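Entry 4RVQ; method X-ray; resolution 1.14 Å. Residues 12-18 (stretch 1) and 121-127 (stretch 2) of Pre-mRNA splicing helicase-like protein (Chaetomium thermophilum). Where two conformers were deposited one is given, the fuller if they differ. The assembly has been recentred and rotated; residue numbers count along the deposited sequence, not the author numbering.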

# COMPACT_ATOMS: atom_id res chain seq x y z
N ASN A 12 6.78 1.30 -9.96
CA ASN A 12 6.14 0.82 -8.76
C ASN A 12 6.92 1.08 -7.51
O ASN A 12 6.40 0.81 -6.42
N TYR A 13 8.14 1.58 -7.61
CA TYR A 13 8.97 1.70 -6.41
C TYR A 13 8.46 2.83 -5.52
O TYR A 13 8.21 3.93 -6.01
N VAL A 14 8.35 2.55 -4.23
CA VAL A 14 8.00 3.56 -3.23
C VAL A 14 8.80 3.23 -1.99
O VAL A 14 8.76 2.11 -1.48
N HIS A 15 9.57 4.20 -1.53
CA HIS A 15 10.39 3.99 -0.34
C HIS A 15 9.50 4.01 0.91
O HIS A 15 8.51 4.73 0.97
N ALA A 16 9.89 3.25 1.93
CA ALA A 16 9.11 3.20 3.16
C ALA A 16 8.82 4.60 3.73
O ALA A 16 7.73 4.83 4.26
N ARG A 17 9.77 5.52 3.67
CA ARG A 17 9.55 6.84 4.26
C ARG A 17 8.48 7.65 3.53
O ARG A 17 8.00 8.64 4.08
N GLU A 18 8.12 7.24 2.32
CA GLU A 18 7.11 7.94 1.55
C GLU A 18 5.70 7.61 2.04
O GLU A 18 4.78 8.36 1.76
N TRP A 121 13.03 -6.14 6.69
CA TRP A 121 13.55 -5.34 5.60
C TRP A 121 12.83 -4.00 5.46
O TRP A 121 13.43 -3.00 5.12
N ILE A 122 11.52 -3.99 5.74
CA ILE A 122 10.75 -2.76 5.65
C ILE A 122 11.09 -1.82 6.80
O ILE A 122 11.26 -0.61 6.58
N LEU A 123 11.21 -2.35 7.99
CA LEU A 123 11.62 -1.56 9.13
C LEU A 123 13.02 -0.99 8.96
O LEU A 123 13.28 0.14 9.34
N ASP A 124 13.94 -1.78 8.37
CA ASP A 124 15.27 -1.27 8.09
C ASP A 124 15.21 -0.12 7.11
O ASP A 124 15.92 0.88 7.26
N GLU A 125 14.35 -0.21 6.11
CA GLU A 125 14.20 0.88 5.17
C GLU A 125 13.66 2.13 5.89
O GLU A 125 14.12 3.25 5.68
N LEU A 126 12.64 1.93 6.73
CA LEU A 126 11.97 3.06 7.37
C LEU A 126 12.90 3.79 8.34
O LEU A 126 12.99 5.01 8.32
N TYR A 127 13.56 3.02 9.20
CA TYR A 127 14.31 3.56 10.31
C TYR A 127 15.81 3.66 10.07
O TYR A 127 16.52 4.34 10.82

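A short helical turn often docks against a longer helix by a simple device: a small residue lets the two backbones come close, and a nearby carboxylate on the helix takes up a backbone NH that the turn leaves free. Residues 12-18 and 121-127 of this splicing helicase-like protein, more than a hundred positions apart in sequence, give a compact example, burying 276 Å² between them.

Glu125 covers the most surface. Its CA-to-CB bond points toward the first stretch, and its side chain leaves the helix with chi1 at -138°, between the usual wells, followed by a t chi2. This path carries the carboxylate to the start of the 3-10 segment, where Ala16 N donates a hydrogen bond to Glu125 OE2 at 2.9 Å, with an N-H...acceptor angle of 151°. The same oxygen is also hydrogen-bonded elsewhere in the structure. The other oxygen faces a looser neighbour: Tyr13 OH lies 3.5 Å from Glu125 OE1. Tyr13, one of whose two deposited conformers is described here, starts sideways, and its t chi1 brings the end of the ring nearer the helix.

Ala16 is the counterpart on the turn. Buried and directed toward the helix, its single methyl lies close to the helical backbone, with Ala16 CB 3.8 Å from Leu126 N and 4.1 Å from Ile122 O. Those two backbone atoms are already paired, since Leu126 N donates to Ile122 O at 2.9 Å, so the methyl packs beside a satisfied helical hydrogen bond. Such a short side chain is compatible with the close backbone approach, the CA atoms of Ala16 and Leu126 being 5.1 Å apart.

Leu126 supplies the apolar part of the contact. Leu126 CB lies 4.0 Å from Ala16 CB, and its t, p rotamer brings the end of the side chain nearer the turn, placing Leu126 CD1 4.2 Å from Arg17 CA. The CA-to-CB bond of Arg17 runs sideways, and the end of its side chain leads away from the helix.

His15 completes the packing around Glu125. With chi1 t, its ring reaches the helix, His15 CE1 lying 3.3 Å from Glu125 O and His15 NE2 3.4 Å from Glu125 CG, while Glu125 OE2 sits over one ring face. The ring is also tied to its own turn: Arg17 N donates to His15 ND1 at 3.0 Å. Glu18 OE2 accepts from His15 N at 2.9 Å, so two side chains of the turn brace its backbone while the helix provides the carboxylate for Ala16.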

# COMPACT_ATOMS: atom_id res chain seq x y z
CB ASN A 12 5.88 -0.66 -8.88
CG ASN A 12 4.92 -1.00 -10.01
OD1 ASN A 12 4.02 -0.24 -10.34
ND2 ASN A 12 5.10 -2.15 -10.58
CB TYR A 13 10.47 1.91 -6.75
CG TYR A 13 11.26 1.90 -5.47
CD1 TYR A 13 11.50 0.73 -4.79
CD2 TYR A 13 11.70 3.09 -4.88
CE1 TYR A 13 12.17 0.72 -3.58
CE2 TYR A 13 12.34 3.08 -3.68
CZ TYR A 13 12.57 1.92 -3.02
OH TYR A 13 13.24 1.94 -1.82
CB VAL A 14 6.48 3.58 -2.93
CG1 VAL A 14 5.91 2.26 -2.55
CG2 VAL A 14 6.18 4.62 -1.87
CB HIS A 15 11.48 5.07 -0.22
CG HIS A 15 12.48 4.76 0.83
ND1 HIS A 15 12.35 5.19 2.14
CD2 HIS A 15 13.65 4.09 0.76
CE1 HIS A 15 13.40 4.77 2.82
NE2 HIS A 15 14.20 4.09 2.01
CB ALA A 16 9.83 2.36 4.20
CB ARG A 17 10.86 7.63 4.32
CG ARG A 17 11.36 8.15 3.00
CD ARG A 17 12.78 8.75 3.17
NE ARG A 17 12.72 10.06 3.77
CZ ARG A 17 13.74 10.78 4.24
NH1 ARG A 17 15.01 10.35 4.26
NH2 ARG A 17 13.42 11.96 4.72
CB GLU A 18 7.23 7.63 0.07
CG GLU A 18 8.55 8.02 -0.52
CD GLU A 18 8.56 7.84 -2.01
OE1 GLU A 18 7.84 8.61 -2.70
OE2 GLU A 18 9.26 6.92 -2.53
CB TRP A 121 13.52 -6.12 4.28
CG TRP A 121 12.21 -6.31 3.62
CD1 TRP A 121 11.31 -7.36 3.80
CD2 TRP A 121 11.62 -5.45 2.64
NE1 TRP A 121 10.21 -7.17 3.01
CE2 TRP A 121 10.37 -6.02 2.27
CE3 TRP A 121 12.05 -4.28 2.02
CZ2 TRP A 121 9.56 -5.44 1.31
CZ3 TRP A 121 11.24 -3.72 1.08
CH2 TRP A 121 10.01 -4.30 0.73
CB ILE A 122 9.24 -3.04 5.60
CG1 ILE A 122 8.91 -3.92 4.38
CG2 ILE A 122 8.46 -1.74 5.60
CD1 ILE A 122 7.42 -4.24 4.25
CB LEU A 123 11.50 -2.35 10.41
CG LEU A 123 10.08 -2.73 10.77
CD1 LEU A 123 10.07 -3.70 11.97
CD2 LEU A 123 9.20 -1.48 11.05
CB ASP A 124 16.14 -2.37 7.48
CG ASP A 124 16.64 -3.37 8.48
OD1 ASP A 124 16.56 -3.17 9.70
OD2 ASP A 124 17.18 -4.41 8.03
CB GLU A 125 13.21 0.45 4.09
CG GLU A 125 13.58 0.81 2.77
CD GLU A 125 12.66 0.44 1.66
OE1 GLU A 125 13.07 -0.40 0.84
OE2 GLU A 125 11.65 1.04 1.44
CB LEU A 126 10.73 2.57 8.11
CG LEU A 126 9.91 3.63 8.80
CD1 LEU A 126 9.36 4.60 7.77
CD2 LEU A 126 8.80 3.00 9.60
CB TYR A 127 14.04 2.74 11.58
CG TYR A 127 12.61 2.79 12.07
CD1 TYR A 127 11.89 3.97 12.11
CD2 TYR A 127 11.96 1.64 12.50
CE1 TYR A 127 10.60 4.02 12.60
CE2 TYR A 127 10.66 1.68 12.98
CZ TYR A 127 9.98 2.88 13.01
OH TYR A 127 8.69 2.93 13.49